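Bifunctional protein PutA (Bdellovibrio bacteriovorus, PDB 5UR2) probably oxidises L-proline to L-glutamate in two steps, pairing a flavin-dependent proline dehydrogenase with an NAD-dependent L-glutamate gamma-semialdehyde dehydrogenase in one chain. Local coordinates at residues 559-564 / 599-604; 837-840 / 846-849; 22-27 / 390-395. One frame throughout, in Å; residues are numbered along the deposited sequence.

Contact 1: residues 559-564 / 599-604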
# COMPACT_ATOMS: atom_id res chain seq x y z
N ALA B 559 -19.84 -2.44 -7.54
CA ALA B 559 -20.66 -2.96 -8.64
C ALA B 559 -21.45 -1.85 -9.32
O ALA B 559 -21.67 -1.89 -10.54
CB ALA B 559 -21.59 -4.06 -8.12
N LEU B 560 -21.91 -0.85 -8.56
CA LEU B 560 -22.58 0.30 -9.16
C LEU B 560 -21.63 1.06 -10.07
O LEU B 560 -22.00 1.48 -11.17
CB LEU B 560 -23.16 1.21 -8.08
CG LEU B 560 -24.48 0.70 -7.47
CD1 LEU B 560 -24.97 1.54 -6.31
CD2 LEU B 560 -25.55 0.68 -8.56
N VAL B 561 -20.38 1.22 -9.63
CA VAL B 561 -19.37 1.91 -10.43
C VAL B 561 -19.01 1.10 -11.68
O VAL B 561 -18.76 1.67 -12.75
CB VAL B 561 -18.15 2.21 -9.55
CG1 VAL B 561 -16.99 2.74 -10.41
CG2 VAL B 561 -18.55 3.23 -8.51
N ASP B 562 -18.96 -0.23 -11.55
CA ASP B 562 -18.75 -1.07 -12.73
C ASP B 562 -19.90 -0.92 -13.73
O ASP B 562 -19.67 -0.88 -14.94
CB ASP B 562 -18.59 -2.54 -12.34
CG ASP B 562 -17.15 -2.89 -11.98
OD1 ASP B 562 -16.21 -2.35 -12.61
OD2 ASP B 562 -16.97 -3.75 -11.10
N LYS B 563 -21.14 -0.85 -13.23
CA LYS B 563 -22.26 -0.70 -14.15
C LYS B 563 -22.19 0.63 -14.87
O LYS B 563 -22.46 0.70 -16.08
CB LYS B 563 -23.59 -0.84 -13.40
CG LYS B 563 -24.80 -1.03 -14.33
CD LYS B 563 -26.10 -1.26 -13.56
CE LYS B 563 -27.32 -1.39 -14.49
NZ LYS B 563 -28.61 -1.34 -13.74
N LEU B 564 -21.77 1.69 -14.17
CA LEU B 564 -21.55 2.98 -14.82
C LEU B 564 -20.56 2.85 -15.98
O LEU B 564 -20.82 3.35 -17.08
CB LEU B 564 -21.06 4.01 -13.80
CG LEU B 564 -20.67 5.37 -14.36
CD1 LEU B 564 -21.85 5.98 -15.09
CD2 LEU B 564 -20.12 6.33 -13.27
N ASP B 599 -11.79 3.95 -17.46
CA ASP B 599 -10.64 3.47 -16.70
C ASP B 599 -10.72 3.88 -15.23
O ASP B 599 -10.42 3.08 -14.35
CB ASP B 599 -9.33 3.98 -17.32
CG ASP B 599 -8.96 3.24 -18.61
OD1 ASP B 599 -9.55 2.17 -18.90
OD2 ASP B 599 -8.03 3.74 -19.32
N PHE B 600 -11.09 5.15 -14.96
CA PHE B 600 -11.24 5.61 -13.58
C PHE B 600 -12.26 4.75 -12.83
O PHE B 600 -12.00 4.29 -11.70
CB PHE B 600 -11.66 7.08 -13.54
CG PHE B 600 -10.52 8.07 -13.73
CD1 PHE B 600 -9.30 7.90 -13.07
CD2 PHE B 600 -10.68 9.18 -14.56
CE1 PHE B 600 -8.26 8.81 -13.23
CE2 PHE B 600 -9.63 10.11 -14.74
CZ PHE B 600 -8.42 9.91 -14.07
N CYS B 601 -13.42 4.53 -13.45
CA CYS B 601 -14.45 3.67 -12.88
C CYS B 601 -13.89 2.31 -12.49
O CYS B 601 -14.01 1.87 -11.34
CB CYS B 601 -15.57 3.48 -13.90
SG CYS B 601 -16.61 4.91 -14.17
N ARG B 602 -13.28 1.62 -13.45
CA ARG B 602 -12.84 0.26 -13.18
C ARG B 602 -11.68 0.24 -12.19
O ARG B 602 -11.62 -0.62 -11.31
CB ARG B 602 -12.45 -0.44 -14.48
CG ARG B 602 -13.59 -0.45 -15.48
CD ARG B 602 -13.61 -1.76 -16.20
NE ARG B 602 -14.55 -1.76 -17.31
CZ ARG B 602 -15.85 -2.02 -17.21
NH1 ARG B 602 -16.40 -2.28 -16.03
NH2 ARG B 602 -16.60 -2.02 -18.30
N TYR B 603 -10.75 1.20 -12.30
CA TYR B 603 -9.59 1.21 -11.41
C TYR B 603 -9.99 1.52 -9.97
O TYR B 603 -9.55 0.84 -9.04
CB TYR B 603 -8.57 2.22 -11.91
CG TYR B 603 -7.27 2.27 -11.13
CD1 TYR B 603 -6.18 1.49 -11.51
CD2 TYR B 603 -7.12 3.12 -10.04
CE1 TYR B 603 -4.95 1.54 -10.81
CE2 TYR B 603 -5.92 3.18 -9.33
CZ TYR B 603 -4.83 2.40 -9.72
OH TYR B 603 -3.65 2.47 -9.02
N TYR B 604 -10.83 2.54 -9.76
CA TYR B 604 -11.18 2.83 -8.38
C TYR B 604 -12.09 1.74 -7.82
O TYR B 604 -12.01 1.43 -6.63
CB TYR B 604 -11.82 4.22 -8.26
CG TYR B 604 -10.85 5.33 -8.65
CD1 TYR B 604 -9.50 5.25 -8.29
CD2 TYR B 604 -11.27 6.42 -9.41
CE1 TYR B 604 -8.60 6.24 -8.65
CE2 TYR B 604 -10.37 7.42 -9.80
CZ TYR B 604 -9.03 7.32 -9.41
OH TYR B 604 -8.13 8.29 -9.78
O HOH W 1 -13.01 -3.06 -12.03

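Contact 2: residues 837-840 / 846-849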
# COMPACT_ATOMS: atom_id res chain seq x y z
N GLU B 837 1.19 40.28 -27.29
CA GLU B 837 2.25 40.79 -26.42
C GLU B 837 3.57 40.10 -26.73
O GLU B 837 4.60 40.77 -26.89
CB GLU B 837 1.87 40.59 -24.95
N ALA B 838 3.54 38.78 -26.90
CA ALA B 838 4.77 38.04 -27.14
C ALA B 838 5.41 38.41 -28.47
O ALA B 838 6.65 38.40 -28.59
CB ALA B 838 4.48 36.54 -27.09
N GLU B 839 4.61 38.77 -29.48
CA GLU B 839 5.18 39.19 -30.76
C GLU B 839 5.97 40.48 -30.64
O GLU B 839 6.79 40.77 -31.52
CB GLU B 839 4.10 39.34 -31.82
CG GLU B 839 3.59 38.00 -32.32
CD GLU B 839 2.70 38.15 -33.54
OE1 GLU B 839 3.21 38.54 -34.62
OE2 GLU B 839 1.48 37.90 -33.40
N LYS B 840 5.71 41.28 -29.61
CA LYS B 840 6.49 42.50 -29.41
C LYS B 840 7.81 42.23 -28.72
O LYS B 840 8.69 43.10 -28.74
CB LYS B 840 5.66 43.51 -28.62
CG LYS B 840 4.39 43.93 -29.34
CD LYS B 840 3.55 44.84 -28.49
CE LYS B 840 2.31 45.32 -29.24
NZ LYS B 840 1.55 46.33 -28.43
N PHE B 846 6.68 30.85 -36.20
CA PHE B 846 5.59 30.28 -36.97
C PHE B 846 4.25 30.68 -36.36
O PHE B 846 4.09 30.62 -35.14
CB PHE B 846 5.70 28.76 -37.03
CG PHE B 846 4.46 28.08 -37.52
CD1 PHE B 846 4.12 28.12 -38.87
CD2 PHE B 846 3.63 27.40 -36.64
CE1 PHE B 846 2.98 27.48 -39.34
CE2 PHE B 846 2.49 26.75 -37.10
CZ PHE B 846 2.16 26.79 -38.45
N LYS B 847 3.30 31.05 -37.21
CA LYS B 847 1.91 31.21 -36.81
C LYS B 847 1.03 30.65 -37.91
O LYS B 847 1.10 31.11 -39.06
CB LYS B 847 1.56 32.68 -36.51
CG LYS B 847 0.12 32.89 -36.04
CD LYS B 847 -0.04 34.09 -35.08
CE LYS B 847 0.25 35.41 -35.75
NZ LYS B 847 -0.13 36.60 -34.91
N GLY B 848 0.19 29.67 -37.56
CA GLY B 848 -0.63 28.97 -38.54
C GLY B 848 -1.85 29.77 -38.98
O GLY B 848 -2.23 30.76 -38.37
N SER B 849 -2.45 29.30 -40.07
CA SER B 849 -3.67 29.88 -40.61
C SER B 849 -4.87 29.14 -40.05
O SER B 849 -4.82 27.93 -39.82
CB SER B 849 -3.67 29.79 -42.13
OG SER B 849 -2.55 30.48 -42.65

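Contact 3: residues 22-27 / 390-395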
# COMPACT_ATOMS: atom_id res chain seq x y z
N GLU B 22 27.38 -25.69 -50.41
CA GLU B 22 28.69 -26.08 -49.89
C GLU B 22 29.79 -25.86 -50.92
O GLU B 22 30.95 -25.71 -50.53
CB GLU B 22 28.68 -27.55 -49.49
CG GLU B 22 27.54 -27.98 -48.58
CD GLU B 22 27.60 -29.48 -48.28
OE1 GLU B 22 26.72 -29.99 -47.55
OE2 GLU B 22 28.52 -30.14 -48.79
N SER B 23 29.46 -25.83 -52.21
CA SER B 23 30.44 -25.66 -53.27
C SER B 23 30.69 -24.20 -53.64
O SER B 23 31.56 -23.94 -54.48
CB SER B 23 30.00 -26.43 -54.52
N GLN B 24 29.96 -23.26 -53.05
CA GLN B 24 30.20 -21.84 -53.26
C GLN B 24 31.40 -21.35 -52.44
O GLN B 24 31.80 -21.95 -51.44
CB GLN B 24 28.98 -20.99 -52.87
CG GLN B 24 27.67 -21.39 -53.52
CD GLN B 24 27.70 -21.24 -55.04
OE1 GLN B 24 28.66 -20.71 -55.61
NE2 GLN B 24 26.64 -21.71 -55.69
N SER B 25 31.99 -20.24 -52.88
CA SER B 25 33.04 -19.57 -52.11
C SER B 25 32.58 -18.21 -51.62
O SER B 25 33.33 -17.23 -51.64
CB SER B 25 34.33 -19.47 -52.93
OG SER B 25 34.18 -18.63 -54.06
N LYS B 26 31.34 -18.12 -51.14
CA LYS B 26 30.75 -16.88 -50.66
C LYS B 26 30.71 -16.86 -49.13
O LYS B 26 30.63 -17.91 -48.48
CB LYS B 26 29.34 -16.68 -51.23
CG LYS B 26 29.28 -16.49 -52.75
CD LYS B 26 30.05 -15.25 -53.20
CE LYS B 26 29.85 -14.93 -54.69
NZ LYS B 26 30.89 -13.99 -55.19
N ALA B 27 30.76 -15.66 -48.57
CA ALA B 27 30.82 -15.48 -47.13
C ALA B 27 29.42 -15.43 -46.52
O ALA B 27 28.46 -14.99 -47.15
CB ALA B 27 31.57 -14.20 -46.76
N LYS B 390 21.75 -16.96 -52.49
CA LYS B 390 21.51 -16.13 -53.67
C LYS B 390 22.23 -16.67 -54.90
O LYS B 390 21.64 -16.83 -55.97
CB LYS B 390 21.98 -14.71 -53.36
CG LYS B 390 21.35 -13.59 -54.18
CD LYS B 390 21.91 -12.24 -53.73
CE LYS B 390 21.33 -11.79 -52.37
NZ LYS B 390 21.96 -10.54 -51.82
N LYS B 391 23.54 -16.92 -54.76
CA LYS B 391 24.32 -17.39 -55.90
C LYS B 391 23.80 -18.74 -56.40
O LYS B 391 23.72 -18.97 -57.61
CB LYS B 391 25.79 -17.49 -55.50
CG LYS B 391 26.69 -18.18 -56.51
CD LYS B 391 27.13 -17.26 -57.62
CE LYS B 391 28.38 -17.80 -58.30
NZ LYS B 391 28.27 -19.26 -58.59
N THR B 392 23.43 -19.63 -55.47
CA THR B 392 22.91 -20.94 -55.85
C THR B 392 21.63 -20.82 -56.66
O THR B 392 21.47 -21.49 -57.69
CB THR B 392 22.69 -21.80 -54.59
OG1 THR B 392 23.95 -22.05 -53.95
CG2 THR B 392 22.05 -23.13 -54.96
N ILE B 393 20.70 -19.97 -56.22
CA ILE B 393 19.44 -19.77 -56.95
C ILE B 393 19.72 -19.33 -58.38
O ILE B 393 19.04 -19.78 -59.32
CB ILE B 393 18.55 -18.73 -56.23
CG1 ILE B 393 18.19 -19.18 -54.82
CG2 ILE B 393 17.30 -18.48 -57.04
CD1 ILE B 393 17.36 -20.42 -54.77
N VAL B 394 20.68 -18.43 -58.57
CA VAL B 394 21.03 -17.97 -59.91
C VAL B 394 21.61 -19.11 -60.73
O VAL B 394 21.27 -19.28 -61.91
CB VAL B 394 22.00 -16.78 -59.83
CG1 VAL B 394 22.45 -16.36 -61.23
CG2 VAL B 394 21.36 -15.61 -59.10
N ASP B 395 22.51 -19.90 -60.13
CA ASP B 395 23.07 -21.05 -60.84
C ASP B 395 21.99 -22.02 -61.28
O ASP B 395 22.10 -22.64 -62.34
CB ASP B 395 24.09 -21.79 -59.96
CG ASP B 395 25.35 -20.99 -59.70
OD1 ASP B 395 25.66 -20.07 -60.50
OD2 ASP B 395 26.04 -21.30 -58.70

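Contact 1: residues 559-564 / 599-604
Val561 and Cys601 face each other where two antiparallel helices pack, and their small side chains let the backbones come close. The apolar contacts start with Val561, whose CG1 branch stands anti to the backbone N (chi1 171°), a torsion that turns it toward the facing helix, where Val561 CG1 packs on the backbone 3.2 Å from Cys601 O. Val561 CG1 also lies 3.8 Å from Cys601 CB. One helical turn further on, Leu564 brings its CD2 methyl to within 3.9 Å of Cys601 SG. The Cys601 side chain also touches Ala565, Met568 and Thr653, a closely packed, mainly apolar setting that suits a small cysteine.

The short axes approach to 8.5 Å, and their directions differ by 158°. The pair belongs to the helical layer of the aldehyde dehydrogenase fold, joining helix 554-570 to helix 587-611, with helix 646-657 packed against both through Thr653.

Polar contacts line the more open flank. Arg602 bends at chi2 and carries its guanidinium over to the opposite helix, where NH1 meets Asp562 OD1 at the guanidinium edge and in its plane. This salt bridge is weak as a hydrogen bond, 3.4 Å between Arg602 NH1 and Asp562 OD1 with an angle of 137° at the hydrogen. Each charge has a stronger partner elsewhere: Asp562 OD2 pairs with Arg609, and Arg602 NH2 with Asp566. A water donates to Arg602 O at 2.9 Å and, more weakly, to Asp562 OD1, bridging backbone and carboxylate.

Contact 2: residues 837-840 / 846-849
Lys847 NZ donates to Glu839 OE2 across 2.6 Å, a short salt bridge that joins the two segments through the ends of two long side chains. It spans a helix-to-strand connection in the aldehyde dehydrogenase part of the chain: helix 825-841 ends, the chain turns, and strand 843-847 sets out along the antiparallel neighbour 860-863. The two backbones remain well apart, with Glu839 CA and Lys847 CA separated by 10.5 Å, a gap that these two long side chains span between them.

Glutamate has the length and the charge for its place on the helix, and its chain, extended beyond CG, carries the carboxylate well out from the helix. Lysine supplies the matching length and the opposite charge: its CG lies anti to the backbone N (chi1 -178°), while a bend at chi3 (66°) turns the ammonium group toward the acid. The two chains cross at about a right angle and meet only near their ends. Along the way Glu839 touches Phe862 and Lys847 touches Thr860, both on strand 860-863, and Lys847 also touches Pro858 in the loop before it.

Lying at the surface, the ion pair is probably weakened by solvent more than a buried one would be. The ammonium group approaches the syn side of Glu839 OE2 but sits 32° out of the carboxylate plane, and Glu839 OE1 stays 3.9 Å from Lys847 NZ.

Contact 3: residues 22-27 / 390-395
Gln24 is the residue of 22-27 that meets helix 390-395; its CB points toward the helix, and Thr392 is its nearest backbone neighbour there. Its chain bends at chi2 (-62°), which turns the amide end across the helix surface. There NE2 spends its two N-H groups on two acceptors. One bond runs from Gln24 NE2 to Asp395 OD2 at 3.1 Å, almost straight at 166°, with the acceptor in the amide plane and met nearly along its C-O direction. The other goes from Gln24 NE2 to Thr392 OG1 at 3.2 Å, with the hydroxyl tilted 19° from that plane.

Thr392 and Asp395 lie three residues apart, so both project from one face of the helix, and a glutamine amide can serve the two together. Helix 387-395 follows strand 379-382 and precedes strand 400-406 of the proline dehydrogenase barrel, so the N-terminal part of the chain is fastened here to the outside of that barrel. Arg20 and Met21, from helix 6-22, also touch Thr392, whose OG1 is further bonded to Pro388 O.

The amide oxygen is occupied as well. Gln24 OE1 lies 3.3 Å from Lys391 CG and accepts a weak bond from Lys391 NZ. That ammonium group is itself salt-bridged to Asp395, Lys391 NZ reaching the syn lone pair of Asp395 OD2 at 3.0 Å. Further along, Lys26 starts its side chain toward the helix, and its NZ, a like charge, stays 6.8 Å from Lys391 NZ.

How the contacts relate
From the N terminus, contact 3 comes first and closes the longest loop: 362 residues separate its segments, and a helix of the proline dehydrogenase barrel that lies much later in the chain returns to residues 22-27. Contact 1 follows, closing a span of 34 mostly helical residues within the aldehyde dehydrogenase part. Contact 2 is the most local, joining a helix to the strand that follows it, with five residues between the segments. The three run in series, so none nests in or crosses another. Contacts 1 and 2 share one domain family, their centres about 44 Å apart, whereas the centre of contact 3 lies about 63 Å from the centre of each and, relative to contact 1, across the chain's centre.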